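PDB 2OPT: ActII protein from Streptomyces coelicolor, which binds actinorhodin and its biosynthetic precursor (S)-DNPA, and probably acts as a TetR-family repressor of transcription by binding regulatory DNA. Local coordinates for residues 81-86 against 136-141; 63-68 against 87-92. All blocks are in the same frame, centred on the assembly; numbering follows the deposited sequence. Where two conformers were deposited one is given.

Contact 1: residues 81-86 against 136-141; sequences EMCRSL and DLLSTF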
ATOM      1  N   GLU A  81      -6.079   5.957 -17.678  1.00 29.07           N
ATOM      2  CA  GLU A  81      -6.547   7.355 -17.583  0.50 29.04           C
ATOM      3  C   GLU A  81      -7.156   7.653 -16.225  1.00 29.04           C
ATOM      4  O   GLU A  81      -6.884   8.687 -15.604  1.00 26.55           O
ATOM      5  CB  GLU A  81      -7.622   7.645 -18.640  0.50 30.43           C
ATOM      6  CG  GLU A  81      -8.464   8.924 -18.334  0.50 32.16           C
ATOM      7  CD  GLU A  81      -9.707   9.127 -19.232  0.50 31.36           C
ATOM      8  OE1 GLU A  81      -9.921   8.368 -20.191  0.50 27.39           O
ATOM      9  OE2 GLU A  81     -10.457  10.096 -18.967  0.50 36.41           O
ATOM     10  N   MET A  82      -8.041   6.760 -15.793  1.00 28.09           N
ATOM     11  CA  MET A  82      -8.715   6.890 -14.507  1.00 30.19           C
ATOM     12  C   MET A  82      -7.733   6.792 -13.344  1.00 29.15           C
ATOM     13  O   MET A  82      -7.891   7.470 -12.328  1.00 28.94           O
ATOM     14  CB  MET A  82      -9.803   5.822 -14.369  1.00 30.59           C
ATOM     15  CG  MET A  82     -10.141   5.452 -12.936  1.00 34.41           C
ATOM     16  SD  MET A  82     -11.037   3.891 -12.827  1.00 39.88           S
ATOM     17  CE  MET A  82      -9.689   2.744 -12.558  1.00 36.90           C
ATOM     18  N   CYS A  83      -6.718   5.946 -13.497  1.00 28.21           N
ATOM     19  CA  CYS A  83      -5.697   5.784 -12.467  1.00 26.25           C
ATOM     20  C   CYS A  83      -4.799   7.014 -12.387  1.00 26.23           C
ATOM     21  O   CYS A  83      -4.416   7.446 -11.300  1.00 26.46           O
ATOM     22  CB  CYS A  83      -4.856   4.536 -12.738  1.00 27.48           C
ATOM     23  SG  CYS A  83      -5.688   2.978 -12.360  1.00 26.16           S
ATOM     24  N   ARG A  84      -4.467   7.572 -13.547  1.00 26.45           N
ATOM     25  CA  ARG A  84      -3.654   8.780 -13.613  1.00 25.55           C
ATOM     26  C   ARG A  84      -4.385   9.962 -12.986  1.00 23.52           C
ATOM     27  O   ARG A  84      -3.769  10.834 -12.373  1.00 24.18           O
ATOM     28  CB  ARG A  84      -3.283   9.096 -15.063  1.00 26.02           C
ATOM     29  CG  ARG A  84      -2.192   8.202 -15.635  1.00 26.40           C
ATOM     30  CD  ARG A  84      -1.763   8.668 -17.020  1.00 29.34           C
ATOM     31  NE  ARG A  84      -1.168   7.590 -17.804  1.00 37.10           N
ATOM     32  CZ  ARG A  84      -1.606   7.206 -18.999  1.00 36.35           C
ATOM     33  NH1 ARG A  84      -1.002   6.216 -19.643  1.00 40.41           N
ATOM     34  NH2 ARG A  84      -2.648   7.812 -19.552  1.00 37.55           N
ATOM     35  N   SER A  85      -5.704   9.981 -13.142  1.00 23.58           N
ATOM     36  CA  SER A  85      -6.555  11.017 -12.516  1.00 25.30           C
ATOM     37  C   SER A  85      -6.555  10.979 -10.985  1.00 24.72           C
ATOM     38  O   SER A  85      -6.476  12.004 -10.299  1.00 23.76           O
ATOM     39  CB  SER A  85      -8.005  10.879 -13.031  1.00 27.15           C
ATOM     40  OG  SER A  85      -8.778  12.061 -12.784  1.00 29.89           O
ATOM     41  N   LEU A  86      -6.639   9.783 -10.433  1.00 24.11           N
ATOM     42  CA  LEU A  86      -6.509   9.612  -9.029  1.00 24.38           C
ATOM     43  C   LEU A  86      -5.145  10.041  -8.522  1.00 25.47           C
ATOM     44  O   LEU A  86      -5.037  10.702  -7.484  1.00 24.81           O
ATOM     45  CB  LEU A  86      -6.675   8.115  -8.714  1.00 24.38           C
ATOM     46  CG  LEU A  86      -6.802   7.800  -7.233  1.00 27.96           C
ATOM     47  CD1 LEU A  86      -7.960   8.518  -6.483  1.00 30.24           C
ATOM     48  CD2 LEU A  86      -6.959   6.292  -7.086  1.00 26.17           C
ATOM     49  N   ASP A 136     -10.051  -2.596  -6.314  1.00 30.50           N
ATOM     50  CA  ASP A 136      -9.383  -2.439  -5.025  1.00 33.60           C
ATOM     51  C   ASP A 136      -7.857  -2.353  -5.215  1.00 32.86           C
ATOM     52  O   ASP A 136      -7.203  -1.463  -4.658  1.00 33.31           O
ATOM     53  CB  ASP A 136      -9.680  -3.659  -4.121  1.00 34.05           C
ATOM     54  CG  ASP A 136      -9.358  -3.382  -2.630  1.00 41.69           C
ATOM     55  OD1 ASP A 136      -9.864  -2.388  -2.080  1.00 47.88           O
ATOM     56  OD2 ASP A 136      -8.605  -4.129  -1.994  1.00 47.23           O
ATOM     57  N   LEU A 137      -7.301  -3.331  -5.962  1.00 32.12           N
ATOM     58  CA  LEU A 137      -5.879  -3.453  -6.173  1.00 30.62           C
ATOM     59  C   LEU A 137      -5.395  -2.201  -6.935  1.00 30.61           C
ATOM     60  O   LEU A 137      -4.346  -1.650  -6.661  1.00 32.21           O
ATOM     61  CB  LEU A 137      -5.539  -4.742  -6.969  1.00 32.07           C
ATOM     62  CG  LEU A 137      -4.046  -4.892  -7.389  1.00 30.48           C
ATOM     63  CD1 LEU A 137      -3.206  -4.960  -6.139  1.00 33.84           C
ATOM     64  CD2 LEU A 137      -3.695  -6.091  -8.310  1.00 28.20           C
ATOM     65  N   LEU A 138      -6.195  -1.705  -7.852  1.00 28.36           N
ATOM     66  CA  LEU A 138      -5.782  -0.499  -8.594  1.00 29.00           C
ATOM     67  C   LEU A 138      -5.729   0.729  -7.677  1.00 29.34           C
ATOM     68  O   LEU A 138      -4.754   1.498  -7.677  1.00 29.28           O
ATOM     69  CB  LEU A 138      -6.812  -0.298  -9.672  1.00 28.16           C
ATOM     70  CG  LEU A 138      -6.507  -0.726 -11.105  1.00 29.86           C
ATOM     71  CD1 LEU A 138      -5.140  -1.145 -11.454  1.00 31.20           C
ATOM     72  CD2 LEU A 138      -7.646  -1.211 -11.984  1.00 28.43           C
ATOM     73  N   SER A 139      -6.777   0.914  -6.865  1.00 30.14           N
ATOM     74  CA  SER A 139      -6.824   2.037  -5.964  1.00 29.74           C
ATOM     75  C   SER A 139      -5.750   1.947  -4.894  1.00 30.53           C
ATOM     76  O   SER A 139      -5.155   2.958  -4.532  1.00 31.31           O
ATOM     77  CB  SER A 139      -8.235   2.277  -5.413  1.00 30.68           C
ATOM     78  OG  SER A 139      -8.541   1.361  -4.363  1.00 36.71           O
ATOM     79  N   THR A 140      -5.517   0.732  -4.370  1.00 31.24           N
ATOM     80  CA  THR A 140      -4.458   0.450  -3.421  1.00 32.56           C
ATOM     81  C   THR A 140      -3.074   0.789  -3.959  1.00 32.59           C
ATOM     82  O   THR A 140      -2.277   1.400  -3.277  1.00 33.44           O
ATOM     83  CB  THR A 140      -4.590  -1.027  -2.957  1.00 34.02           C
ATOM     84  OG1 THR A 140      -5.762  -1.102  -2.141  1.00 35.09           O
ATOM     85  CG2 THR A 140      -3.402  -1.486  -2.127  1.00 37.88           C
ATOM     86  N   PHE A 141      -2.830   0.473  -5.218  1.00 30.75           N
ATOM     87  CA  PHE A 141      -1.547   0.677  -5.806  1.00 29.96           C
ATOM     88  C   PHE A 141      -1.329   2.172  -6.028  1.00 29.55           C
ATOM     89  O   PHE A 141      -0.268   2.704  -5.730  1.00 27.73           O
ATOM     90  CB  PHE A 141      -1.552  -0.054  -7.158  1.00 32.48           C
ATOM     91  CG  PHE A 141      -0.548   0.490  -8.140  1.00 30.49           C
ATOM     92  CD1 PHE A 141       0.814   0.199  -7.996  1.00 33.16           C
ATOM     93  CD2 PHE A 141      -0.955   1.320  -9.191  1.00 34.22           C
ATOM     94  CE1 PHE A 141       1.774   0.766  -8.899  1.00 33.25           C
ATOM     95  CE2 PHE A 141      -0.022   1.847 -10.078  1.00 32.53           C
ATOM     96  CZ  PHE A 141       1.349   1.585  -9.906  1.00 32.97           C
TER

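Contact 2: residues 63-68 against 87-92; sequences TEVEVP and RRMFLA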
ATOM      1  N   THR A  63     -14.180  14.495  -6.228  1.00 29.29           N
ATOM      2  CA  THR A  63     -14.780  15.149  -7.346  1.00 31.80           C
ATOM      3  C   THR A  63     -13.766  15.306  -8.450  1.00 31.47           C
ATOM      4  O   THR A  63     -14.140  15.359  -9.611  1.00 33.59           O
ATOM      5  CB  THR A  63     -15.359  16.555  -6.973  1.00 33.41           C
ATOM      6  OG1 THR A  63     -16.334  16.883  -7.954  1.00 37.28           O
ATOM      7  CG2 THR A  63     -14.298  17.659  -6.995  1.00 33.08           C
ATOM      8  N   GLU A  64     -12.468  15.403  -8.088  1.00 31.24           N
ATOM      9  CA  GLU A  64     -11.367  15.636  -9.066  1.00 30.82           C
ATOM     10  C   GLU A  64     -11.007  14.449  -9.939  1.00 29.91           C
ATOM     11  O   GLU A  64     -10.285  14.570 -10.932  1.00 29.04           O
ATOM     12  CB  GLU A  64     -10.101  16.074  -8.308  1.00 31.86           C
ATOM     13  CG  GLU A  64     -10.272  17.336  -7.460  1.00 34.63           C
ATOM     14  CD  GLU A  64      -8.953  17.877  -6.863  1.00 35.62           C
ATOM     15  OE1 GLU A  64      -7.844  17.469  -7.274  1.00 35.69           O
ATOM     16  OE2 GLU A  64      -9.050  18.747  -5.992  1.00 39.47           O
ATOM     17  N   VAL A  65     -11.459  13.273  -9.541  1.00 29.65           N
ATOM     18  CA  VAL A  65     -11.092  12.056 -10.229  1.00 31.28           C
ATOM     19  C   VAL A  65     -12.105  11.781 -11.341  1.00 31.78           C
ATOM     20  O   VAL A  65     -13.302  11.566 -11.080  1.00 30.72           O
ATOM     21  CB  VAL A  65     -11.107  10.836  -9.288  1.00 30.75           C
ATOM     22  CG1 VAL A  65     -10.806   9.560 -10.102  1.00 32.58           C
ATOM     23  CG2 VAL A  65     -10.130  11.046  -8.150  1.00 30.74           C
ATOM     24  N   GLU A  66     -11.649  11.761 -12.580  1.00 32.71           N
ATOM     25  CA  GLU A  66     -12.602  11.591 -13.629  0.50 34.21           C
ATOM     26  C   GLU A  66     -12.481  10.139 -14.168  1.00 33.70           C
ATOM     27  O   GLU A  66     -11.428   9.709 -14.620  1.00 34.24           O
ATOM     28  CB  GLU A  66     -12.450  12.730 -14.654  0.50 36.34           C
ATOM     29  CG  GLU A  66     -13.785  13.542 -14.937  0.50 41.16           C
ATOM     30  CD  GLU A  66     -14.133  14.624 -13.899  0.50 44.48           C
ATOM     31  OE1 GLU A  66     -15.078  14.445 -13.091  0.50 47.09           O
ATOM     32  OE2 GLU A  66     -13.478  15.680 -13.902  0.50 48.67           O
ATOM     33  N   VAL A  67     -13.575   9.399 -14.035  1.00 31.79           N
ATOM     34  CA  VAL A  67     -13.685   8.044 -14.514  1.00 31.59           C
ATOM     35  C   VAL A  67     -14.493   8.144 -15.799  1.00 33.05           C
ATOM     36  O   VAL A  67     -15.618   8.650 -15.795  1.00 33.05           O
ATOM     37  CB  VAL A  67     -14.420   7.127 -13.493  1.00 30.40           C
ATOM     38  CG1 VAL A  67     -14.368   5.711 -13.980  1.00 30.80           C
ATOM     39  CG2 VAL A  67     -13.760   7.247 -12.112  1.00 27.05           C
ATOM     40  N   PRO A  68     -13.896   7.742 -16.932  1.00 34.87           N
ATOM     41  CA  PRO A  68     -14.614   7.956 -18.183  1.00 35.67           C
ATOM     42  C   PRO A  68     -15.758   6.999 -18.396  1.00 37.05           C
ATOM     43  O   PRO A  68     -15.814   5.895 -17.794  1.00 36.00           O
ATOM     44  CB  PRO A  68     -13.525   7.727 -19.226  1.00 38.30           C
ATOM     45  CG  PRO A  68     -12.605   6.742 -18.563  1.00 35.66           C
ATOM     46  CD  PRO A  68     -12.543   7.184 -17.154  1.00 34.79           C
ATOM     47  N   ARG A  87      -4.095   9.703  -9.264  1.00 26.46           N
ATOM     48  CA  ARG A  87      -2.750  10.069  -8.879  1.00 28.18           C
ATOM     49  C   ARG A  87      -2.597  11.566  -8.862  1.00 28.87           C
ATOM     50  O   ARG A  87      -1.972  12.127  -7.979  1.00 30.25           O
ATOM     51  CB  ARG A  87      -1.726   9.425  -9.849  1.00 29.08           C
ATOM     52  CG  ARG A  87      -0.276   9.839  -9.578  1.00 30.13           C
ATOM     53  CD  ARG A  87       0.701   9.446 -10.731  1.00 33.12           C
ATOM     54  NE  ARG A  87       2.126   9.599 -10.358  1.00 34.64           N
ATOM     55  CZ  ARG A  87       3.075   9.895 -11.222  1.00 35.79           C
ATOM     56  NH1 ARG A  87       2.787  10.078 -12.505  1.00 36.02           N
ATOM     57  NH2 ARG A  87       4.307  10.027 -10.804  1.00 40.68           N
ATOM     58  N   ARG A  88      -3.174  12.219  -9.867  1.00 28.35           N
ATOM     59  CA  ARG A  88      -3.136  13.674 -10.027  0.60 28.46           C
ATOM     60  C   ARG A  88      -3.693  14.337  -8.770  1.00 29.46           C
ATOM     61  O   ARG A  88      -3.125  15.285  -8.229  1.00 31.07           O
ATOM     62  CB  ARG A  88      -3.993  14.008 -11.246  0.60 27.68           C
ATOM     63  CG  ARG A  88      -3.988  15.454 -11.763  0.60 30.53           C
ATOM     64  CD  ARG A  88      -4.642  15.458 -13.123  0.60 29.47           C
ATOM     65  NE  ARG A  88      -3.833  14.707 -14.062  0.60 28.06           N
ATOM     66  CZ  ARG A  88      -4.290  13.777 -14.893  0.60 32.83           C
ATOM     67  NH1 ARG A  88      -3.426  13.146 -15.689  0.60 28.30           N
ATOM     68  NH2 ARG A  88      -5.596  13.536 -14.978  0.60 31.08           N
ATOM     69  N   MET A  89      -4.823  13.797  -8.300  1.00 29.51           N
ATOM     70  CA  MET A  89      -5.564  14.352  -7.164  0.50 29.28           C
ATOM     71  C   MET A  89      -4.709  14.320  -5.911  1.00 29.09           C
ATOM     72  O   MET A  89      -4.568  15.301  -5.247  1.00 28.93           O
ATOM     73  CB  MET A  89      -6.864  13.551  -6.947  0.50 28.80           C
ATOM     74  CG  MET A  89      -7.666  13.983  -5.715  0.50 28.35           C
ATOM     75  SD  MET A  89      -8.768  12.680  -5.143  0.50 30.60           S
ATOM     76  CE  MET A  89      -7.650  11.495  -4.389  0.50 25.24           C
ATOM     77  N   PHE A  90      -4.149  13.147  -5.590  1.00 28.96           N
ATOM     78  CA  PHE A  90      -3.186  12.990  -4.475  1.00 29.15           C
ATOM     79  C   PHE A  90      -2.004  13.965  -4.567  1.00 29.69           C
ATOM     80  O   PHE A  90      -1.648  14.601  -3.588  1.00 28.81           O
ATOM     81  CB  PHE A  90      -2.667  11.571  -4.449  1.00 29.22           C
ATOM     82  CG  PHE A  90      -3.677  10.572  -3.887  1.00 29.01           C
ATOM     83  CD1 PHE A  90      -4.310  10.821  -2.682  1.00 28.74           C
ATOM     84  CD2 PHE A  90      -3.995   9.412  -4.579  1.00 30.19           C
ATOM     85  CE1 PHE A  90      -5.250   9.883  -2.152  1.00 31.21           C
ATOM     86  CE2 PHE A  90      -4.927   8.497  -4.061  1.00 29.94           C
ATOM     87  CZ  PHE A  90      -5.543   8.749  -2.867  1.00 31.95           C
ATOM     88  N   LEU A  91      -1.446  14.116  -5.755  1.00 31.31           N
ATOM     89  CA  LEU A  91      -0.302  15.020  -5.981  1.00 34.42           C
ATOM     90  C   LEU A  91      -0.671  16.477  -5.773  1.00 36.20           C
ATOM     91  O   LEU A  91       0.199  17.317  -5.459  1.00 39.44           O
ATOM     92  CB  LEU A  91       0.340  14.804  -7.367  1.00 34.81           C
ATOM     93  CG  LEU A  91       1.041  13.442  -7.561  1.00 36.28           C
ATOM     94  CD1 LEU A  91       1.782  13.352  -8.872  1.00 34.08           C
ATOM     95  CD2 LEU A  91       1.975  13.122  -6.433  1.00 37.01           C
ATOM     96  N   ALA A  92      -1.952  16.784  -5.929  1.00 36.16           N
ATOM     97  CA  ALA A  92      -2.467  18.131  -5.748  1.00 36.02           C
ATOM     98  C   ALA A  92      -2.670  18.455  -4.253  1.00 36.28           C
ATOM     99  O   ALA A  92      -2.663  19.615  -3.865  1.00 36.20           O
ATOM    100  CB  ALA A  92      -3.775  18.268  -6.496  1.00 36.10           C
TER

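Contact 1: residues 81-86 against 136-141
Cys83 and Leu138 form the centre of this helix pair. Cys83 SG lies 4.0 Å from Leu138 CG, so the thiol sulfur meets the branch point of the leucine. The sulfur is placed there by its first torsion, which sets SG anti to the carbonyl carbon and beside the backbone N (chi1 -75°). Met82 adds its methyl end from one side, with CE 4.5 Å from Leu138 CD2. On the next turn, Leu86 points toward the partner helix. Its CD2 lies against the CA and CB of Ser139, 4.4 Å from Ser139 CA, at the edge of the contact. The axes of 81-86 and 136-141 stay 10.4 Å apart at their closest approach and cross at -37°. This is apolar packing at a fairly wide spacing, inside the all-helical C-terminal domain of the TetR fold. That domain carries effector binding and dimerisation in the family. Helix 197-219 covers the same core: Leu205 touches Cys83, while Ile208 and Leu212 touch Leu138. The Ser139 and Thr140 hydroxyls both turn back on their own helix, to Asp136 O. That oxygen also accepts from Thr140 N. Thr140 OG1 sits above the carbonyl plane. Next to Asp136, the side chain of Leu137 packs on Ile207 of the second subunit.

Contact 2: residues 63-68 against 87-92
The carboxylate of Glu64 is used in two ways against residues 87-92 of helix 75-92 and the residue that follows. Its OE2 hydrogen-bonds to His93 NE2, just beyond the segment. Its OE1 lies over the stem of Met89, 3.8 Å from Met89 CG, and also approaches the methyl of Ala92, with OE1 4.2 Å from Ala92 CB. The OE1 contacts are packing against carbon. The Glu64 chain is extended beyond CG, and this carries the acid from the 63-68 backbone across to the helix. Its own stem packs too: Glu64 CB is 4.1 Å from Met89 CG.

Met89 buries the largest surface here. It has two conformers, and its sulfur and methyl contacts are described for one of them. CG, anti to the backbone N (chi1 176°), lies beside the Glu64 side chain; beyond it the chain leads away. The sulfur meets Val65, with Met89 SD 3.7 Å from Val65 CG2. A bend at the last torsion (chi3 73°) turns the methyl back. Met89 CE ends 3.6 Å above the centre of the Phe90 ring, a methyl CH-pi contact with the next residue of the helix.

The 63-68 loop runs between helix 50-61, which follows the predicted helix-turn-helix, and helix 75-92. The contact thus ties this connection to residues 87-92. Leu96 of helix 96-100 also touches Met89, and Phe90 packs on Thr143 and Ala146 of helix 128-150.

How the contacts relate
Both contacts use helix 75-92, with contact 2 one segment further along it. Contact 1 is the more deeply buried and joins two helices by apolar side chains. Contact 2 is partly buried, joins a loop to a helix, and mixes methionine and valine packing with the carboxylate of Glu64. The two sites touch directly. Ser85 OG, from the helix of contact 1, is 2.9 Å from Glu66 N in the loop of contact 2, a probable hydrogen bond. Leu86 likewise reaches both Ser139 and Val65. The second subunit touches residues of contact 1, whereas none of its residues touch the segments of contact 2.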